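Amidohydrolase 3 domain-containing protein (PDB 3ICJ) is an uncharacterised zinc-binding member of the amidohydrolase family that probably hydrolyses carbon-nitrogen bonds other than peptide bonds. Local coordinates at residues L58-A68 and D482-A492; L274-K284 and V334-L343. All coordinates share one frame; numbering follows the deposited sequence.

Contact 1: L58-A68 and D482-A492; sequences LVISNERVLYA and DLGKLERGFRA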
# COMPACT_ATOMS: atom_id res chain seq x y z
N LEU A 58 19.82 9.97 -21.92
CA LEU A 58 20.06 9.73 -20.50
C LEU A 58 21.23 8.80 -20.31
O LEU A 58 21.21 7.67 -20.82
CB LEU A 58 18.81 9.13 -19.85
CG LEU A 58 18.71 9.16 -18.33
CD1 LEU A 58 18.50 10.58 -17.84
CD2 LEU A 58 17.56 8.25 -17.86
N VAL A 59 22.25 9.27 -19.59
CA VAL A 59 23.36 8.40 -19.20
C VAL A 59 23.24 7.95 -17.75
O VAL A 59 23.07 8.76 -16.83
CB VAL A 59 24.74 9.07 -19.43
CG1 VAL A 59 25.88 8.08 -19.14
CG2 VAL A 59 24.86 9.57 -20.85
N ILE A 60 23.34 6.64 -17.55
CA ILE A 60 23.20 5.99 -16.27
C ILE A 60 24.48 5.22 -15.95
O ILE A 60 25.03 4.56 -16.83
CB ILE A 60 22.00 5.01 -16.30
CG1 ILE A 60 20.69 5.80 -16.41
CG2 ILE A 60 21.97 4.12 -15.08
CD1 ILE A 60 19.65 5.09 -17.24
N SER A 61 24.97 5.33 -14.71
CA SER A 61 26.05 4.45 -14.27
C SER A 61 25.99 4.20 -12.78
O SER A 61 25.73 5.14 -12.00
CB SER A 61 27.44 4.96 -14.68
OG SER A 61 27.79 6.15 -14.01
N ASN A 62 26.22 2.94 -12.40
CA ASN A 62 26.13 2.47 -11.02
C ASN A 62 24.74 2.76 -10.40
O ASN A 62 24.61 3.12 -9.22
CB ASN A 62 27.30 3.01 -10.18
CG ASN A 62 28.66 2.48 -10.65
OD1 ASN A 62 29.00 1.31 -10.40
ND2 ASN A 62 29.45 3.33 -11.31
N GLU A 63 23.72 2.63 -11.25
CA GLU A 63 22.30 2.80 -10.87
C GLU A 63 21.92 4.24 -10.45
O GLU A 63 20.97 4.45 -9.70
CB GLU A 63 21.87 1.77 -9.81
CG GLU A 63 21.98 0.34 -10.31
CD GLU A 63 22.72 -0.56 -9.34
OE1 GLU A 63 22.25 -0.73 -8.19
OE2 GLU A 63 23.78 -1.09 -9.74
N ARG A 64 22.66 5.22 -10.96
CA ARG A 64 22.32 6.64 -10.81
C ARG A 64 22.39 7.34 -12.14
O ARG A 64 23.10 6.90 -13.04
CB ARG A 64 23.28 7.32 -9.85
CG ARG A 64 23.47 6.59 -8.55
CD ARG A 64 23.11 7.48 -7.42
NE ARG A 64 22.95 6.75 -6.18
CZ ARG A 64 22.36 7.24 -5.10
NH1 ARG A 64 21.87 8.48 -5.13
NH2 ARG A 64 22.26 6.51 -4.01
N VAL A 65 21.66 8.45 -12.27
CA VAL A 65 21.67 9.25 -13.48
C VAL A 65 22.94 10.11 -13.46
O VAL A 65 23.21 10.82 -12.50
CB VAL A 65 20.40 10.14 -13.60
CG1 VAL A 65 20.52 11.13 -14.77
CG2 VAL A 65 19.14 9.27 -13.74
N LEU A 66 23.70 10.01 -14.54
CA LEU A 66 24.97 10.71 -14.69
C LEU A 66 24.76 12.00 -15.49
O LEU A 66 25.39 13.03 -15.21
CB LEU A 66 25.96 9.80 -15.44
CG LEU A 66 27.31 10.46 -15.73
CD1 LEU A 66 28.05 10.66 -14.42
CD2 LEU A 66 28.13 9.69 -16.70
N TYR A 67 23.89 11.92 -16.49
CA TYR A 67 23.62 13.02 -17.41
C TYR A 67 22.19 12.89 -17.95
O TYR A 67 21.74 11.80 -18.32
CB TYR A 67 24.66 13.01 -18.58
CG TYR A 67 24.38 14.04 -19.66
CD1 TYR A 67 24.74 15.38 -19.47
CD2 TYR A 67 23.70 13.69 -20.83
CE1 TYR A 67 24.44 16.33 -20.45
CE2 TYR A 67 23.41 14.62 -21.80
CZ TYR A 67 23.77 15.94 -21.61
OH TYR A 67 23.48 16.87 -22.59
N ALA A 68 21.48 14.01 -18.00
CA ALA A 68 20.19 14.11 -18.67
C ALA A 68 20.22 15.35 -19.59
O ALA A 68 20.44 16.46 -19.11
CB ALA A 68 19.06 14.24 -17.62
N ASP A 482 16.37 10.92 -3.29
CA ASP A 482 17.03 10.59 -4.57
C ASP A 482 16.18 9.66 -5.46
O ASP A 482 16.70 9.01 -6.36
CB ASP A 482 18.43 10.01 -4.31
CG ASP A 482 18.40 8.71 -3.51
OD1 ASP A 482 17.35 8.35 -2.90
OD2 ASP A 482 19.45 8.05 -3.48
N LEU A 483 14.87 9.62 -5.21
CA LEU A 483 13.94 8.90 -6.08
C LEU A 483 12.84 9.81 -6.62
O LEU A 483 12.53 10.84 -6.02
CB LEU A 483 13.31 7.69 -5.34
CG LEU A 483 14.24 6.48 -5.19
CD1 LEU A 483 13.81 5.57 -4.07
CD2 LEU A 483 14.41 5.71 -6.50
N GLY A 484 12.25 9.41 -7.75
CA GLY A 484 11.05 10.06 -8.30
C GLY A 484 11.25 10.95 -9.52
O GLY A 484 10.27 11.35 -10.17
N LYS A 485 12.51 11.28 -9.81
CA LYS A 485 12.91 12.09 -10.96
C LYS A 485 14.07 11.38 -11.66
O LYS A 485 14.68 10.47 -11.08
CB LYS A 485 13.37 13.50 -10.52
CG LYS A 485 12.26 14.40 -9.96
CD LYS A 485 12.78 15.86 -9.80
CE LYS A 485 11.83 16.72 -8.96
NZ LYS A 485 10.54 17.07 -9.67
N LEU A 486 14.37 11.78 -12.89
CA LEU A 486 15.55 11.28 -13.61
C LEU A 486 16.57 12.38 -13.93
O LEU A 486 17.23 12.37 -14.97
CB LEU A 486 15.15 10.49 -14.86
CG LEU A 486 14.34 9.20 -14.64
CD1 LEU A 486 13.76 8.64 -15.96
CD2 LEU A 486 15.19 8.15 -13.94
N GLU A 487 16.72 13.33 -13.01
CA GLU A 487 17.78 14.35 -13.12
C GLU A 487 19.10 13.74 -12.64
O GLU A 487 19.09 12.66 -12.05
CB GLU A 487 17.44 15.57 -12.26
CG GLU A 487 15.95 15.89 -12.14
CD GLU A 487 15.52 17.11 -12.94
OE1 GLU A 487 16.00 17.28 -14.09
OE2 GLU A 487 14.69 17.89 -12.40
N ARG A 488 20.22 14.44 -12.86
CA ARG A 488 21.54 14.00 -12.37
C ARG A 488 21.54 13.68 -10.87
O ARG A 488 21.07 14.47 -10.06
CB ARG A 488 22.61 15.07 -12.64
CG ARG A 488 24.04 14.63 -12.31
CD ARG A 488 24.89 15.73 -11.65
NE ARG A 488 25.21 16.81 -12.57
CZ ARG A 488 24.66 18.02 -12.55
NH1 ARG A 488 23.75 18.34 -11.63
NH2 ARG A 488 25.02 18.92 -13.45
N GLY A 489 22.08 12.52 -10.50
CA GLY A 489 22.21 12.16 -9.08
C GLY A 489 21.09 11.29 -8.54
O GLY A 489 21.25 10.64 -7.49
N PHE A 490 19.94 11.28 -9.22
CA PHE A 490 18.80 10.45 -8.81
C PHE A 490 19.08 8.99 -9.13
O PHE A 490 19.81 8.69 -10.08
CB PHE A 490 17.49 10.91 -9.49
CG PHE A 490 16.85 12.09 -8.81
CD1 PHE A 490 17.36 13.37 -8.98
CD2 PHE A 490 15.75 11.91 -7.98
CE1 PHE A 490 16.78 14.47 -8.34
CE2 PHE A 490 15.16 13.00 -7.32
CZ PHE A 490 15.68 14.29 -7.51
N ARG A 491 18.53 8.10 -8.31
CA ARG A 491 18.60 6.66 -8.59
C ARG A 491 17.83 6.38 -9.87
O ARG A 491 16.73 6.90 -10.09
CB ARG A 491 18.01 5.85 -7.44
CG ARG A 491 18.89 5.75 -6.24
CD ARG A 491 18.09 5.34 -5.04
NE ARG A 491 18.90 5.46 -3.83
CZ ARG A 491 19.64 4.48 -3.33
NH1 ARG A 491 20.35 4.68 -2.24
NH2 ARG A 491 19.67 3.29 -3.93
N ALA A 492 18.44 5.57 -10.74
CA ALA A 492 17.91 5.37 -12.08
C ALA A 492 16.83 4.31 -12.08
O ALA A 492 17.07 3.16 -12.45
CB ALA A 492 19.04 5.01 -13.05
O HOH W 1 25.19 15.81 -15.75
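Arg-64 and Arg-491 form a single antiparallel, non-hydrogen-bonded pair, their CA atoms 4.3 Å apart. Backbone bonds lie on either side of it. Ala-492 N donates to Glu-63 O, and Val-65 N donates to Phe-490 O at 2.9 Å. Next along, Gly-489, which lies in the type II turn from Glu-487 to Phe-490, donates its N to Val-65 O.

Arg-64, Asp-482 and Arg-491 form a salt-bridge network. Arg-64 NH1 reaches Gly-489 O at 3.3 Å, with the oxygen at the edge of the guanidinium and near its plane. NH1 also makes a salt bridge to Asp-482 OD2, but the hydrogen bond in it is weak, bent to 123°. Asp-482 OD2 also takes Arg-491 NE at 2.7 Å, from above the carboxylate plane. A bend at chi2 (-123°) lays the Arg-64 guanidinium beside the Arg-491 chain, whose CG sits over one face of it. Arg-64 NH2 comes within 3.2 Å of Arg-491 NH1. The shared carboxylate probably offsets these like charges, as does Glu-286, which pairs with Arg-491 NH1.

The apolar side is packed by Val-65. Val-65 CG2 is 4.1 Å from Leu-486 CD2, and the Ala-492 methyl meets Ile-60 CG2 at 3.7 Å. Leu-486 O is buried here without a polar partner in the model.

The loop 482-492 thus lies along the outermost strand 64-69, beside the hairpin turn 61-64 and a classic bulge at Leu-66 and Tyr-67 opposite Val-59. Strand 37-41 pairs with 57-61 beyond, while strands 44-49 and 92-102 pack against Leu-486.

Contact 2: L274-K284 and V334-L343; sequences LDKLEELNLGK and VIERAKPLGL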
# COMPACT_ATOMS: atom_id res chain seq x y z
N LEU A 274 9.60 -2.35 18.21
CA LEU A 274 10.46 -1.37 18.91
C LEU A 274 11.33 -1.92 20.05
O LEU A 274 12.47 -1.48 20.21
CB LEU A 274 9.67 -0.16 19.40
CG LEU A 274 9.18 0.80 18.30
CD1 LEU A 274 8.01 1.63 18.82
CD2 LEU A 274 10.30 1.68 17.78
N ASP A 275 10.79 -2.87 20.83
CA ASP A 275 11.57 -3.50 21.89
C ASP A 275 12.89 -4.11 21.38
O ASP A 275 13.94 -3.88 21.97
CB ASP A 275 10.77 -4.58 22.62
CG ASP A 275 9.66 -4.03 23.50
OD1 ASP A 275 9.61 -2.82 23.82
OD2 ASP A 275 8.81 -4.85 23.89
N LYS A 276 12.83 -4.88 20.28
CA LYS A 276 14.01 -5.54 19.73
C LYS A 276 14.97 -4.55 19.07
O LYS A 276 16.19 -4.69 19.20
CB LYS A 276 13.62 -6.66 18.75
CG LYS A 276 13.05 -7.91 19.44
CD LYS A 276 12.63 -8.95 18.41
CE LYS A 276 12.04 -10.18 19.10
NZ LYS A 276 11.80 -11.30 18.14
N LEU A 277 14.40 -3.54 18.40
CA LEU A 277 15.20 -2.45 17.82
C LEU A 277 16.01 -1.67 18.88
O LEU A 277 17.22 -1.47 18.72
CB LEU A 277 14.35 -1.50 16.96
CG LEU A 277 13.64 -1.98 15.68
CD1 LEU A 277 13.25 -0.77 14.81
CD2 LEU A 277 14.48 -2.92 14.86
N GLU A 278 15.35 -1.28 19.97
CA GLU A 278 15.98 -0.56 21.09
C GLU A 278 17.08 -1.35 21.79
O GLU A 278 18.06 -0.76 22.27
CB GLU A 278 14.92 -0.12 22.12
CG GLU A 278 14.01 0.94 21.59
CD GLU A 278 12.90 1.32 22.52
OE1 GLU A 278 12.65 0.59 23.51
OE2 GLU A 278 12.28 2.37 22.28
N GLU A 279 16.94 -2.68 21.81
CA GLU A 279 17.94 -3.56 22.44
C GLU A 279 19.21 -3.69 21.61
O GLU A 279 20.26 -4.08 22.13
CB GLU A 279 17.35 -4.93 22.80
CG GLU A 279 16.44 -4.95 24.03
CD GLU A 279 17.18 -4.59 25.32
OE1 GLU A 279 16.70 -3.68 26.04
OE2 GLU A 279 18.23 -5.21 25.61
N LEU A 280 19.14 -3.34 20.33
CA LEU A 280 20.33 -3.25 19.48
C LEU A 280 20.72 -1.82 19.14
O LEU A 280 21.75 -1.61 18.50
CB LEU A 280 20.12 -4.03 18.17
CG LEU A 280 20.30 -5.54 18.21
CD1 LEU A 280 19.70 -6.12 16.96
CD2 LEU A 280 21.78 -5.92 18.32
N ASN A 281 19.90 -0.86 19.57
CA ASN A 281 19.92 0.53 19.04
C ASN A 281 19.84 0.59 17.50
O ASN A 281 20.40 1.49 16.87
CB ASN A 281 21.13 1.32 19.58
CG ASN A 281 20.98 2.83 19.44
OD1 ASN A 281 19.87 3.37 19.44
ND2 ASN A 281 22.11 3.51 19.31
N LEU A 282 19.12 -0.36 16.90
CA LEU A 282 18.90 -0.34 15.46
C LEU A 282 17.72 0.55 15.11
O LEU A 282 16.60 0.32 15.56
CB LEU A 282 18.68 -1.76 14.91
CG LEU A 282 18.30 -1.97 13.43
CD1 LEU A 282 19.38 -1.52 12.44
CD2 LEU A 282 17.92 -3.45 13.19
N GLY A 283 17.98 1.58 14.30
CA GLY A 283 16.91 2.48 13.92
C GLY A 283 16.88 2.60 12.41
O GLY A 283 16.98 1.59 11.69
N LYS A 284 16.80 3.83 11.93
CA LYS A 284 16.84 4.12 10.50
C LYS A 284 18.11 3.52 9.87
O LYS A 284 19.23 3.72 10.37
CB LYS A 284 16.75 5.62 10.24
CG LYS A 284 16.65 6.02 8.75
CD LYS A 284 16.30 7.50 8.60
CE LYS A 284 16.82 8.10 7.29
NZ LYS A 284 16.51 9.55 7.14
N VAL A 334 4.76 6.56 21.17
CA VAL A 334 5.49 5.84 20.12
C VAL A 334 6.45 6.78 19.40
O VAL A 334 7.61 6.41 19.18
CB VAL A 334 4.52 5.14 19.12
CG1 VAL A 334 5.27 4.61 17.89
CG2 VAL A 334 3.80 4.00 19.81
N ILE A 335 5.98 7.99 19.07
CA ILE A 335 6.82 9.02 18.46
C ILE A 335 8.09 9.30 19.29
O ILE A 335 9.19 9.43 18.75
CB ILE A 335 6.04 10.35 18.20
CG1 ILE A 335 4.98 10.15 17.11
CG2 ILE A 335 6.98 11.47 17.77
CD1 ILE A 335 4.00 11.36 16.98
N GLU A 336 7.94 9.35 20.61
CA GLU A 336 9.10 9.63 21.45
C GLU A 336 10.12 8.49 21.43
O GLU A 336 11.30 8.72 21.66
CB GLU A 336 8.68 9.98 22.88
CG GLU A 336 7.96 11.32 22.98
CD GLU A 336 8.85 12.51 22.60
OE1 GLU A 336 10.04 12.52 22.97
OE2 GLU A 336 8.34 13.43 21.94
N ARG A 337 9.65 7.28 21.15
CA ARG A 337 10.53 6.13 20.98
C ARG A 337 11.15 6.11 19.58
O ARG A 337 12.27 5.63 19.40
CB ARG A 337 9.76 4.81 21.21
CG ARG A 337 9.35 4.54 22.65
CD ARG A 337 8.54 3.24 22.74
NE ARG A 337 9.40 2.05 22.79
CZ ARG A 337 8.97 0.79 22.85
NH1 ARG A 337 7.67 0.51 22.83
NH2 ARG A 337 9.85 -0.19 22.92
N ALA A 338 10.42 6.64 18.58
CA ALA A 338 10.93 6.69 17.21
C ALA A 338 12.01 7.75 17.02
O ALA A 338 12.96 7.54 16.28
CB ALA A 338 9.77 6.89 16.20
N LYS A 339 11.84 8.89 17.69
CA LYS A 339 12.78 10.02 17.65
C LYS A 339 14.28 9.65 17.81
O LYS A 339 15.04 9.87 16.85
CB LYS A 339 12.39 11.10 18.65
CG LYS A 339 11.27 12.03 18.22
CD LYS A 339 11.10 13.03 19.36
CE LYS A 339 10.20 14.16 18.98
NZ LYS A 339 9.82 14.89 20.23
N PRO A 340 14.71 9.06 18.95
CA PRO A 340 16.17 8.84 18.97
C PRO A 340 16.65 7.70 18.03
O PRO A 340 17.83 7.63 17.74
CB PRO A 340 16.46 8.51 20.44
CG PRO A 340 15.22 7.85 20.92
CD PRO A 340 14.07 8.52 20.17
N LEU A 341 15.73 6.86 17.53
CA LEU A 341 16.07 5.84 16.51
C LEU A 341 16.07 6.38 15.08
O LEU A 341 16.33 5.64 14.12
CB LEU A 341 15.14 4.61 16.62
CG LEU A 341 15.17 3.82 17.94
CD1 LEU A 341 14.06 2.78 17.98
CD2 LEU A 341 16.52 3.17 18.18
N GLY A 342 15.76 7.68 14.93
CA GLY A 342 15.68 8.34 13.63
C GLY A 342 14.57 7.80 12.72
O GLY A 342 14.62 7.98 11.51
N LEU A 343 13.57 7.14 13.30
CA LEU A 343 12.53 6.49 12.49
C LEU A 343 11.37 7.44 12.20
O LEU A 343 11.00 8.25 13.05
CB LEU A 343 12.00 5.21 13.19
CG LEU A 343 12.98 4.04 13.32
CD1 LEU A 343 12.42 2.98 14.28
CD2 LEU A 343 13.28 3.43 11.95
O HOH W 2 13.41 4.48 21.61
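Glu-278 is extended beyond CG (chi2 175°), whereas Arg-337 bends at chi3 (82°) and sets the edge of its guanidinium against the Glu-278 carboxylate, the two side chains crossing at about a right angle. Two nitrogens grip the carboxylate side-on: Arg-337 NE holds Glu-278 OE2 at 2.9 Å, and NH2 holds OE1 at 3.0 Å. Both oxygens lie close to the guanidinium plane but are met from above their own carboxylate plane. Arg-337 NH2 also reaches Asp-275 OD1 at 2.8 Å, on the anti side, somewhat out of the carboxylate plane. Leu-274 CB lies over one face of the Arg-337 guanidinium, 3.5 Å above its plane and toward the rim.

Below this network the contact is apolar. Leu-341 CD1 packs on Leu-274 CD2 at 3.9 Å, and Leu-343 CD1 touches Leu-277 CD1. Lys-284 N donates to Leu-341 O at 2.9 Å, almost in line with the carbonyl. Both helices finish in Schellman motifs, with Asn-281 and Gly-342 as C-prime residues. The two helical segments run nearly side by side, at 29°, as neighbouring helices of the barrel-type amidohydrolase fold.

An alanine in place of Arg-337 would probably leave Asp-275 and Glu-278 facing each other without their shared cation and uncover Leu-274. One guanidinium serves two carboxylates, so the cluster probably carries a net negative charge, and its charged pairing supplements the leucine packing between the segments.

How the contacts relate
Contact 1 closes the longer loop. The chain forms the hairpin 58-68 near its N terminus, and the loop 482-492 comes back to it after 413 residues. Contact 2 falls wholly within that span. It closes a shorter loop of 49 residues between 274-284 and 334-343, which includes strand 290-294 and the carboxylated zinc ligand Lys-296. Contact 1 ties the late loop before strand 494-497 to the edge of the N-terminal sheet. Contact 2 joins two helices of the alpha/beta barrel of the amidohydrolase fold. The centres lie 32 Å apart, and the nearest atoms about 10 Å.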